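Local atomic coordinates of DNA polymerase beta (Leishmania infantum, PDB entry 4P4M), a protein that catalyses template-directed addition of deoxynucleotides to a DNA primer, with magnesium in its active site, and probably works in base excision repair. Residues Val356-Glu359 and Gln360-Phe363; Gly335-Ala338 and Gly339-Leu342; Lys146-Tyr149 and Asp150-Lys154; Pro135-Asp139 and Gln140-Gly144. All coordinates share one frame; numbering follows the deposited sequence. Where two conformers were deposited one is given.

Contact 1: residues Val356-Glu359 and Gln360-Phe363; sequences VRSE and QDVF
Asp361 folds back against the chain that leads into its helix, so that its carboxylate lies against the backbone of Arg357 and Ser358. Its CG stands anti to the carbonyl carbon (chi1 -77°), which lets OD2 reach two amides at once. Arg357 N meets OD2 at 2.8 Å, almost in line with the C-O bond, while Ser358 N comes to OD2 at 3.2 Å from above the carboxylate plane. In return Asp361 N donates to Ser358 OG at 3.0 Å, and the exchange makes a capping box with Ser358 as N-cap. Serine suits this place because its short hydroxyl can turn back to an amide of the first turn, and aspartate because its carboxylate just spans the return.

Beside the box, Val356 runs counter to Asp361, Val356 CG1 lying 3.7 Å from Asp361 CB, and Val356 CG2 meets Val362 CG2 at 4.1 Å. One turn on, Phe363 N donates to Glu359 O at 3.3 Å, and that carbonyl also sits at the edge of the Phe363 ring. Glu359 sends its carboxylate the other way, into salt bridges with Arg376 and Arg188, while the Phe363 ring packs edge-to-face on Tyr370 within the thumb. Two backbone donors on one carboxylate oxygen at the start of a helix should stabilise negative charge, so Asp361 is probably ionised.

Contact 2: residues Gly335-Ala338 and Gly339-Leu342; sequences GKNA and GEEL. With nucleotides of chain C.
A chi1 of 58° sets CG of Asn337 between its own backbone N and carbonyl carbon, and a chi2 of 34° then turns OD1 onto the amides of Gly339 and Glu340. A bend at chi2 (100°) in Glu340 swings that carboxylate back toward the asparagine amide, OE2 coming near its CG. OD1 of Asn337 accepts from Gly339 N at 2.8 Å and from Glu340 N at 2.9 Å, both donors approaching from the same face of the amide. The other half of the group is equally occupied: ND2 of Asn337 donates to Glu340 O at 3.0 Å, close to the amide plane, and to OP2 of DC4 of chain C at 2.9 Å. Each end of the side chain therefore has two bonds, which fixes the flip of the amide. Asparagine fits because it carries an acceptor and a two-hydrogen donor on one short, flat group.

Gly339 takes a positive phi at which a CB would run into Ala338 O. A neighbouring phosphate is held by the backbone, Ala338 N donating to OP2 of DA3 of chain C at 3.0 Å. Glu340 OE2 lies 2.9 Å from OP1 of the same nucleotide. Glu340 OE1 has a weak hydrogen bond from Asn311. Since the protein's bonds here go to phosphate oxygens, they do not depend on the base. The OD1 bond to Gly339 N defines an Asx turn, here leading into the small antiparallel hairpin 340-341/344-345 of the polymerase thumb, where it meets the DNA backbone.

Contact 3: residues Lys146-Tyr149 and Asp150-Lys154; sequences KYFY and DINEK
Backbone bonds first tie Tyr147 to Ile151: Ile151 N donates to Tyr147 O at 2.9 Å, approaching nearly in line with the carbonyl. Tyr147 is the N-cap of the short helix 148-151, directly after helix 139-146. By Asn152 the helix is ending, and its N makes weak bonds of 3.3 Å each to Phe148 O and Tyr149 O.

Contacts between aromatic and polar groups come next. The amide of Asn152 stands almost upright on one face of the Phe148 ring (planes 85° apart), with ND2 toward the rim, 3.1 Å from CZ. Phe148 CG lies anti to the backbone N (chi1 -175°), which brings the ring round, though the CB bond leads away, to where Asn152 ND2 can meet its face. Glu153 brings CG over a face of Tyr149, 4.1 Å from CZ, its carboxylate nearly parallel to the ring.

This one-turn helix belongs to the fingers of a family X polymerase, and its inner side rests on the palm: Tyr147 and Ile151 both pack on Met247 of strand 243-248, and Tyr147 OH is bonded to Glu234.

Asp150 serves two rings. OD2 sits at the edge of Tyr147, 3.6 Å from CD2, where the ring hydrogens are slightly positive, and OD1 approaches Tyr149 CD2 at 3.3 Å. Apolar packing is supplied by Ile151, whose CD1 end lies 3.8 Å from Tyr147 CB.

Contact 4: residues Pro135-Asp139 and Gln140-Gly144; sequences PSLTD and QQRVG
Thr138 and Gln141 form a capping box at the start of helix 139-146, in the fingers of the polymerase. Its firmer half is Gln141 N donating to Thr138 OG1, 3.2 Å and nearly straight at 164°. Its other half is weak: Thr138 N reaches Gln141 OE1 at 3.3 Å. A chi1 of 71° brings the threonine hydroxyl round to face the helix, while glutamine, the uncharged match in length of the glutamate usual here, extends back to Thr138 N. The far end of that amide is also used, NE2 being bonded to Gly106 O, close to the residues that bind the sodium ion, so the box joins the helix start to that loop.

Among the backbone bonds, Arg142 N donates to Thr138 O at 3.2 Å and Val143 N to Asp139 O at 3.3 Å, opening the regular helical pattern. Asp139, in the first turn, suits a helix start, where its negative charge should interact favourably with the positive end of the helix dipole; its OD1 lies 4.5 Å from Arg142 NE, too far for a salt bridge.

Cationic and apolar groups meet at Arg142. Its extended chain runs back along the loop, and the guanidinium donates through NH1 to Ala131 O and through NH2 to Ile134 O, carbonyls of the loop after helix 124-130. Leu137, whose side chain also packs on Phe107, crosses it at about a right angle, its CB centred over one guanidinium face, 3.6 Å from Arg142 CZ.

Contacts 4 and 3 follow each other in the fingers and touch, Ile151 CD1 lying 4.1 Å from Gly144 CA where helix 139-146 gives way to helix 148-151. Contacts 2 and 1 belong to the thumb, with nearest atoms about 14 Å apart. Contact 3 lies on the opposite side of the chain's centre from both, its centre about 36 Å from that of contact 1. The active site falls between: the Ile151 side chain is about 8 Å from that of magnesium-binding Asp196, and the side chain of Glu359 is about 11 Å from the bound dideoxythymidine triphosphate. Contact 2 bonds to phosphates of chain C; contact 4, its nearest atom about 4 Å from nucleic acid, also sits near the sodium ion.

Contact 1: residues Val356-Glu359 and Gln360-Phe363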
loop_
_atom_site.group_PDB
_atom_site.type_symbol
_atom_site.label_atom_id
_atom_site.label_comp_id
_atom_site.label_asym_id
_atom_site.label_seq_id
_atom_site.Cartn_x
_atom_site.Cartn_y
_atom_site.Cartn_z
ATOM N N VAL A 356 -3.615 21.515 -3.369
ATOM C CA VAL A 356 -4.785 20.986 -4.073
ATOM C C VAL A 356 -5.818 20.451 -3.081
ATOM O O VAL A 356 -5.454 20.014 -1.992
ATOM C CB VAL A 356 -4.397 19.888 -5.098
ATOM C CG1 VAL A 356 -3.531 20.472 -6.199
ATOM C CG2 VAL A 356 -3.685 18.710 -4.403
ATOM N N ARG A 357 -7.098 20.490 -3.455
ATOM C CA ARG A 357 -8.151 19.966 -2.590
ATOM C C ARG A 357 -8.825 18.735 -3.176
ATOM O O ARG A 357 -9.520 18.006 -2.461
ATOM C CB ARG A 357 -9.210 21.035 -2.286
ATOM C CG ARG A 357 -10.140 21.351 -3.443
ATOM C CD ARG A 357 -11.475 21.927 -2.962
ATOM N NE ARG A 357 -12.529 20.918 -2.948
ATOM C CZ ARG A 357 -13.219 20.550 -4.022
ATOM N NH1 ARG A 357 -12.964 21.112 -5.194
ATOM N NH2 ARG A 357 -14.159 19.622 -3.928
ATOM N N SER A 358 -8.622 18.499 -4.469
ATOM C CA SER A 358 -9.286 17.393 -5.173
ATOM C C SER A 358 -8.363 16.723 -6.187
ATOM O O SER A 358 -7.361 17.320 -6.617
ATOM C CB SER A 358 -10.518 17.920 -5.921
ATOM O OG SER A 358 -10.134 18.781 -6.994
ATOM N N GLU A 359 -8.692 15.489 -6.575
ATOM C CA GLU A 359 -7.978 14.844 -7.682
ATOM C C GLU A 359 -8.086 15.689 -8.950
ATOM O O GLU A 359 -7.100 15.854 -9.681
ATOM C CB GLU A 359 -8.518 13.433 -7.953
ATOM C CG GLU A 359 -8.342 12.451 -6.781
ATOM C CD GLU A 359 -8.822 11.045 -7.127
ATOM O OE1 GLU A 359 -9.971 10.902 -7.614
ATOM O OE2 GLU A 359 -8.049 10.087 -6.914
ATOM N N GLN A 360 -9.282 16.216 -9.214
ATOM C CA GLN A 360 -9.509 17.055 -10.400
ATOM C C GLN A 360 -8.513 18.215 -10.484
ATOM O O GLN A 360 -8.045 18.566 -11.582
ATOM C CB GLN A 360 -10.954 17.584 -10.441
ATOM C CG GLN A 360 -11.231 18.633 -11.545
ATOM C CD GLN A 360 -11.713 18.028 -12.861
ATOM O OE1 GLN A 360 -12.703 17.153 -12.779
ATOM N NE2 GLN A 360 -11.217 18.370 -13.940
ATOM N N ASP A 361 -8.188 18.821 -9.339
ATOM C CA ASP A 361 -7.211 19.918 -9.323
ATOM C C ASP A 361 -5.895 19.495 -9.990
ATOM O O ASP A 361 -5.299 20.261 -10.748
ATOM C CB ASP A 361 -6.865 20.359 -7.896
ATOM C CG ASP A 361 -7.946 21.214 -7.246
ATOM O OD1 ASP A 361 -8.733 21.882 -7.956
ATOM O OD2 ASP A 361 -7.986 21.218 -5.995
ATOM N N VAL A 362 -5.428 18.292 -9.663
ATOM C CA VAL A 362 -4.157 17.785 -10.197
ATOM C C VAL A 362 -4.214 17.578 -11.715
ATOM O O VAL A 362 -3.299 17.991 -12.439
ATOM C CB VAL A 362 -3.720 16.465 -9.499
ATOM C CG1 VAL A 362 -2.399 15.956 -10.083
ATOM C CG2 VAL A 362 -3.606 16.676 -7.985
ATOM N N PHE A 363 -5.276 16.935 -12.199
ATOM C CA PHE A 363 -5.472 16.778 -13.644
ATOM C C PHE A 363 -5.394 18.158 -14.325
ATOM O O PHE A 363 -4.717 18.332 -15.350
ATOM C CB PHE A 363 -6.838 16.145 -13.956
ATOM C CG PHE A 363 -6.928 14.643 -13.709
ATOM C CD1 PHE A 363 -7.394 14.147 -12.492
ATOM C CD2 PHE A 363 -6.631 13.735 -14.723
ATOM C CE1 PHE A 363 -7.512 12.762 -12.274
ATOM C CE2 PHE A 363 -6.747 12.352 -14.517
ATOM C CZ PHE A 363 -7.194 11.867 -13.295
#

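Contact 2: residues Gly335-Ala338 and Gly339-Leu342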
loop_
_atom_site.group_PDB
_atom_site.type_symbol
_atom_site.label_atom_id
_atom_site.label_comp_id
_atom_site.label_asym_id
_atom_site.label_seq_id
_atom_site.Cartn_x
_atom_site.Cartn_y
_atom_site.Cartn_z
ATOM N N GLY A 335 18.482 11.406 -0.276
ATOM C CA GLY A 335 19.037 10.370 -1.125
ATOM C C GLY A 335 18.146 9.147 -1.185
ATOM O O GLY A 335 18.278 8.314 -2.081
ATOM N N LYS A 336 17.236 9.039 -0.223
ATOM C CA LYS A 336 16.300 7.921 -0.170
ATOM C C LYS A 336 15.087 8.195 -1.052
ATOM O O LYS A 336 14.461 7.275 -1.569
ATOM C CB LYS A 336 15.843 7.667 1.269
ATOM N N ASN A 337 14.774 9.473 -1.213
ATOM C CA ASN A 337 13.603 9.917 -1.958
ATOM C C ASN A 337 13.827 11.371 -2.363
ATOM O O ASN A 337 14.894 11.924 -2.101
ATOM C CB ASN A 337 12.332 9.745 -1.111
ATOM C CG ASN A 337 12.393 10.507 0.209
ATOM O OD1 ASN A 337 12.974 11.587 0.290
ATOM N ND2 ASN A 337 11.779 9.944 1.252
ATOM N N ALA A 338 12.835 11.992 -2.995
ATOM C CA ALA A 338 12.974 13.368 -3.476
ATOM C C ALA A 338 13.175 14.409 -2.360
ATOM O O ALA A 338 13.611 15.532 -2.631
ATOM C CB ALA A 338 11.763 13.755 -4.352
ATOM N N GLY A 339 12.841 14.046 -1.121
ATOM C CA GLY A 339 13.026 14.944 0.007
ATOM C C GLY A 339 11.899 14.952 1.028
ATOM O O GLY A 339 11.365 16.010 1.348
ATOM N N GLU A 340 11.547 13.778 1.547
ATOM C CA GLU A 340 10.538 13.662 2.602
ATOM C C GLU A 340 11.058 12.834 3.778
ATOM O O GLU A 340 11.785 11.856 3.588
ATOM C CB GLU A 340 9.259 12.980 2.071
ATOM C CG GLU A 340 8.567 13.681 0.926
ATOM C CD GLU A 340 8.886 13.064 -0.432
ATOM O OE1 GLU A 340 8.652 13.755 -1.438
ATOM O OE2 GLU A 340 9.345 11.901 -0.498
ATOM N N GLU A 341 10.670 13.207 4.995
ATOM C CA GLU A 341 10.995 12.413 6.177
ATOM C C GLU A 341 9.736 12.210 7.027
ATOM O O GLU A 341 8.992 13.161 7.283
ATOM C CB GLU A 341 12.134 13.081 6.969
ATOM C CG GLU A 341 13.434 13.157 6.153
ATOM C CD GLU A 341 14.635 13.714 6.915
ATOM O OE1 GLU A 341 14.468 14.610 7.768
ATOM O OE2 GLU A 341 15.760 13.251 6.644
ATOM N N LEU A 342 9.493 10.969 7.442
ATOM C CA LEU A 342 8.290 10.643 8.220
ATOM C C LEU A 342 7.020 11.182 7.554
ATOM O O LEU A 342 6.096 11.628 8.238
ATOM C CB LEU A 342 8.412 11.153 9.666
ATOM C CG LEU A 342 9.458 10.419 10.502
ATOM C CD1 LEU A 342 9.692 11.107 11.850
ATOM C CD2 LEU A 342 9.049 8.959 10.686
ATOM P P DA C 3 9.621 10.411 -4.172
ATOM O OP1 DA C 3 9.235 11.627 -3.417
ATOM O OP2 DA C 3 11.040 10.158 -4.513
ATOM O "O5'" DA C 3 9.126 9.126 -3.371
ATOM C "C5'" DA C 3 7.762 9.016 -2.972
ATOM C "C4'" DA C 3 7.584 7.723 -2.199
ATOM O "O4'" DA C 3 7.688 6.600 -3.109
ATOM C "C3'" DA C 3 8.634 7.516 -1.110
ATOM O "O3'" DA C 3 7.938 7.463 0.115
ATOM C "C2'" DA C 3 9.248 6.156 -1.435
ATOM C "C1'" DA C 3 8.265 5.521 -2.417
ATOM N N9 DA C 3 8.960 4.647 -3.360
ATOM C C8 DA C 3 9.894 5.028 -4.285
ATOM N N7 DA C 3 10.375 4.030 -4.994
ATOM C C5 DA C 3 9.718 2.916 -4.493
ATOM C C6 DA C 3 9.797 1.549 -4.819
ATOM N N6 DA C 3 10.609 1.065 -5.777
ATOM N N1 DA C 3 9.011 0.699 -4.118
ATOM C C2 DA C 3 8.209 1.190 -3.159
ATOM N N3 DA C 3 8.059 2.453 -2.761
ATOM C C4 DA C 3 8.845 3.278 -3.478
ATOM P P DC C 4 8.727 7.376 1.516
ATOM O OP1 DC C 4 8.051 8.292 2.465
ATOM O OP2 DC C 4 10.181 7.511 1.260
ATOM O "O5'" DC C 4 8.476 5.872 1.995
ATOM C "C5'" DC C 4 7.144 5.378 2.172
ATOM C "C4'" DC C 4 7.163 4.029 2.868
ATOM O "O4'" DC C 4 7.591 3.024 1.903
ATOM C "C3'" DC C 4 8.089 3.913 4.077
ATOM O "O3'" DC C 4 7.362 3.145 5.041
ATOM C "C2'" DC C 4 9.328 3.206 3.511
ATOM C "C1'" DC C 4 8.760 2.375 2.350
ATOM N N1 DC C 4 9.668 2.257 1.150
ATOM C C2 DC C 4 9.835 0.999 0.568
ATOM O O2 DC C 4 9.237 0.037 1.069
ATOM N N3 DC C 4 10.648 0.862 -0.514
ATOM C C4 DC C 4 11.269 1.932 -1.015
ATOM N N4 DC C 4 12.056 1.738 -2.087
ATOM C C5 DC C 4 11.117 3.233 -0.434
ATOM C C6 DC C 4 10.309 3.356 0.636
#

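Contact 3: residues Lys146-Tyr149 and Asp150-Lys154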
loop_
_atom_site.group_PDB
_atom_site.type_symbol
_atom_site.label_atom_id
_atom_site.label_comp_id
_atom_site.label_asym_id
_atom_site.label_seq_id
_atom_site.Cartn_x
_atom_site.Cartn_y
_atom_site.Cartn_z
ATOM N N LYS A 146 3.686 -19.405 4.188
ATOM C CA LYS A 146 2.591 -19.925 5.010
ATOM C C LYS A 146 1.209 -19.629 4.427
ATOM O O LYS A 146 0.291 -20.458 4.523
ATOM C CB LYS A 146 2.684 -19.375 6.439
ATOM C CG LYS A 146 1.513 -19.794 7.320
ATOM C CD LYS A 146 1.679 -19.339 8.761
ATOM C CE LYS A 146 0.539 -19.865 9.625
ATOM N NZ LYS A 146 0.681 -19.446 11.048
ATOM N N TYR A 147 1.059 -18.447 3.825
ATOM C CA TYR A 147 -0.224 -18.008 3.268
ATOM C C TYR A 147 -0.293 -18.103 1.738
ATOM O O TYR A 147 -1.088 -17.409 1.103
ATOM C CB TYR A 147 -0.539 -16.567 3.724
ATOM C CG TYR A 147 -0.891 -16.474 5.197
ATOM C CD1 TYR A 147 0.095 -16.271 6.163
ATOM C CD2 TYR A 147 -2.208 -16.614 5.625
ATOM C CE1 TYR A 147 -0.227 -16.195 7.523
ATOM C CE2 TYR A 147 -2.537 -16.535 6.986
ATOM C CZ TYR A 147 -1.540 -16.333 7.920
ATOM O OH TYR A 147 -1.869 -16.261 9.260
ATOM N N PHE A 148 0.526 -18.977 1.155
ATOM C CA PHE A 148 0.565 -19.135 -0.304
ATOM C C PHE A 148 -0.814 -19.368 -0.926
ATOM O O PHE A 148 -1.163 -18.710 -1.903
ATOM C CB PHE A 148 1.538 -20.249 -0.721
ATOM C CG PHE A 148 1.707 -20.380 -2.223
ATOM C CD1 PHE A 148 2.505 -19.492 -2.928
ATOM C CD2 PHE A 148 1.059 -21.389 -2.920
ATOM C CE1 PHE A 148 2.650 -19.607 -4.307
ATOM C CE2 PHE A 148 1.207 -21.513 -4.297
ATOM C CZ PHE A 148 1.997 -20.619 -4.989
ATOM N N TYR A 149 -1.602 -20.290 -0.374
ATOM C CA TYR A 149 -2.938 -20.536 -0.926
ATOM C C TYR A 149 -3.821 -19.275 -0.865
ATOM O O TYR A 149 -4.367 -18.838 -1.892
ATOM C CB TYR A 149 -3.633 -21.755 -0.266
ATOM C CG TYR A 149 -5.132 -21.751 -0.486
ATOM C CD1 TYR A 149 -5.697 -22.256 -1.659
ATOM C CD2 TYR A 149 -5.979 -21.199 0.466
ATOM C CE1 TYR A 149 -7.083 -22.219 -1.861
ATOM C CE2 TYR A 149 -7.339 -21.154 0.277
ATOM C CZ TYR A 149 -7.888 -21.655 -0.885
ATOM O OH TYR A 149 -9.250 -21.585 -1.034
ATOM N N ASP A 150 -3.945 -18.678 0.323
ATOM C CA ASP A 150 -4.789 -17.484 0.499
ATOM C C ASP A 150 -4.366 -16.337 -0.425
ATOM O O ASP A 150 -5.205 -15.671 -1.038
ATOM C CB ASP A 150 -4.743 -16.965 1.951
ATOM C CG ASP A 150 -5.532 -17.831 2.922
ATOM O OD1 ASP A 150 -6.421 -18.586 2.472
ATOM O OD2 ASP A 150 -5.261 -17.747 4.144
ATOM N N ILE A 151 -3.062 -16.105 -0.505
ATOM C CA ILE A 151 -2.532 -14.960 -1.246
ATOM C C ILE A 151 -2.827 -15.046 -2.751
ATOM O O ILE A 151 -2.980 -14.025 -3.416
ATOM C CB ILE A 151 -1.021 -14.759 -0.972
ATOM C CG1 ILE A 151 -0.807 -14.210 0.446
ATOM C CG2 ILE A 151 -0.394 -13.805 -2.004
ATOM C CD1 ILE A 151 0.640 -14.244 0.903
ATOM N N ASN A 152 -2.934 -16.258 -3.286
ATOM C CA ASN A 152 -3.242 -16.412 -4.705
ATOM C C ASN A 152 -4.737 -16.371 -5.044
ATOM O O ASN A 152 -5.114 -16.563 -6.198
ATOM C CB ASN A 152 -2.620 -17.698 -5.256
ATOM C CG ASN A 152 -1.113 -17.654 -5.254
ATOM O OD1 ASN A 152 -0.510 -16.584 -5.341
ATOM N ND2 ASN A 152 -0.492 -18.820 -5.152
ATOM N N GLU A 153 -5.588 -16.133 -4.048
ATOM C CA GLU A 153 -7.033 -16.045 -4.300
ATOM C C GLU A 153 -7.457 -14.567 -4.376
ATOM O O GLU A 153 -7.006 -13.761 -3.582
ATOM C CB GLU A 153 -7.805 -16.768 -3.193
ATOM C CG GLU A 153 -7.508 -18.276 -3.127
ATOM C CD GLU A 153 -8.021 -19.015 -4.350
ATOM O OE1 GLU A 153 -9.204 -18.822 -4.690
ATOM O OE2 GLU A 153 -7.246 -19.778 -4.978
ATOM N N LYS A 154 -8.298 -14.208 -5.343
ATOM C CA LYS A 154 -8.740 -12.820 -5.448
ATOM C C LYS A 154 -9.921 -12.529 -4.523
ATOM O O LYS A 154 -10.684 -13.424 -4.171
ATOM C CB LYS A 154 -9.044 -12.436 -6.905
ATOM C CG LYS A 154 -9.801 -13.480 -7.725
ATOM C CD LYS A 154 -9.681 -13.174 -9.222
ATOM C CE LYS A 154 -10.399 -14.195 -10.094
ATOM N NZ LYS A 154 -11.880 -14.110 -9.988
#

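Contact 4: residues Pro135-Asp139 and Gln140-Gly144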
loop_
_atom_site.group_PDB
_atom_site.type_symbol
_atom_site.label_atom_id
_atom_site.label_comp_id
_atom_site.label_asym_id
_atom_site.label_seq_id
_atom_site.Cartn_x
_atom_site.Cartn_y
_atom_site.Cartn_z
ATOM N N PRO A 135 16.948 -21.786 7.487
ATOM C CA PRO A 135 17.111 -20.754 8.515
ATOM C C PRO A 135 17.321 -19.356 7.946
ATOM O O PRO A 135 16.999 -18.372 8.614
ATOM C CB PRO A 135 18.366 -21.214 9.266
ATOM C CG PRO A 135 19.121 -22.098 8.288
ATOM C CD PRO A 135 18.237 -22.384 7.100
ATOM N N SER A 136 17.851 -19.266 6.732
ATOM C CA SER A 136 18.149 -17.973 6.127
ATOM C C SER A 136 16.897 -17.146 5.830
ATOM O O SER A 136 16.938 -15.914 5.865
ATOM C CB SER A 136 18.987 -18.153 4.858
ATOM O OG SER A 136 18.425 -19.134 4.004
ATOM N N LEU A 137 15.787 -17.822 5.538
ATOM C CA LEU A 137 14.536 -17.135 5.218
ATOM C C LEU A 137 14.203 -16.086 6.266
ATOM O O LEU A 137 14.310 -16.339 7.467
ATOM C CB LEU A 137 13.373 -18.126 5.110
ATOM C CG LEU A 137 13.515 -19.243 4.081
ATOM C CD1 LEU A 137 12.225 -20.054 3.986
ATOM C CD2 LEU A 137 13.900 -18.664 2.732
ATOM N N THR A 138 13.796 -14.909 5.804
ATOM C CA THR A 138 13.347 -13.851 6.694
ATOM C C THR A 138 11.923 -14.108 7.178
ATOM O O THR A 138 11.225 -14.984 6.663
ATOM C CB THR A 138 13.371 -12.481 5.989
ATOM O OG1 THR A 138 12.329 -12.423 5.006
ATOM C CG2 THR A 138 14.720 -12.249 5.316
ATOM N N ASP A 139 11.494 -13.328 8.164
ATOM C CA ASP A 139 10.129 -13.414 8.675
ATOM C C ASP A 139 9.083 -13.067 7.608
ATOM O O ASP A 139 8.016 -13.684 7.548
ATOM C CB ASP A 139 9.967 -12.534 9.922
ATOM C CG ASP A 139 10.544 -13.184 11.172
ATOM O OD1 ASP A 139 11.121 -14.291 11.062
ATOM O OD2 ASP A 139 10.425 -12.591 12.265
ATOM N N GLN A 140 9.392 -12.097 6.755
ATOM C CA GLN A 140 8.463 -11.711 5.685
ATOM C C GLN A 140 8.271 -12.781 4.595
ATOM O O GLN A 140 7.169 -12.958 4.054
ATOM C CB GLN A 140 8.910 -10.413 5.019
ATOM C CG GLN A 140 8.058 -10.070 3.799
ATOM C CD GLN A 140 8.258 -8.645 3.308
ATOM O OE1 GLN A 140 9.130 -7.918 3.795
ATOM N NE2 GLN A 140 7.445 -8.240 2.332
ATOM N N GLN A 141 9.354 -13.463 4.238
ATOM C CA GLN A 141 9.272 -14.544 3.261
ATOM C C GLN A 141 8.471 -15.693 3.849
ATOM O O GLN A 141 7.752 -16.405 3.133
ATOM C CB GLN A 141 10.683 -14.998 2.842
ATOM C CG GLN A 141 11.325 -14.050 1.834
ATOM C CD GLN A 141 12.832 -14.227 1.692
ATOM O OE1 GLN A 141 13.478 -14.877 2.510
ATOM N NE2 GLN A 141 13.394 -13.631 0.649
ATOM N N ARG A 142 8.581 -15.868 5.164
ATOM C CA ARG A 142 7.888 -16.961 5.836
ATOM C C ARG A 142 6.374 -16.782 5.797
ATOM O O ARG A 142 5.628 -17.763 5.725
ATOM C CB ARG A 142 8.390 -17.134 7.273
ATOM C CG ARG A 142 9.864 -17.508 7.345
ATOM C CD ARG A 142 10.280 -18.031 8.712
ATOM N NE ARG A 142 11.733 -18.176 8.791
ATOM C CZ ARG A 142 12.405 -19.259 8.406
ATOM N NH1 ARG A 142 11.759 -20.311 7.918
ATOM N NH2 ARG A 142 13.727 -19.291 8.513
ATOM N N VAL A 143 5.920 -15.532 5.847
ATOM C CA VAL A 143 4.492 -15.253 5.718
ATOM C C VAL A 143 4.004 -15.561 4.305
ATOM O O VAL A 143 2.927 -16.130 4.120
ATOM C CB VAL A 143 4.152 -13.784 6.104
ATOM C CG1 VAL A 143 2.705 -13.464 5.770
ATOM C CG2 VAL A 143 4.437 -13.551 7.582
ATOM N N GLY A 144 4.799 -15.203 3.301
ATOM C CA GLY A 144 4.430 -15.488 1.922
ATOM C C GLY A 144 4.267 -16.976 1.663
ATOM O O GLY A 144 3.399 -17.416 0.898
#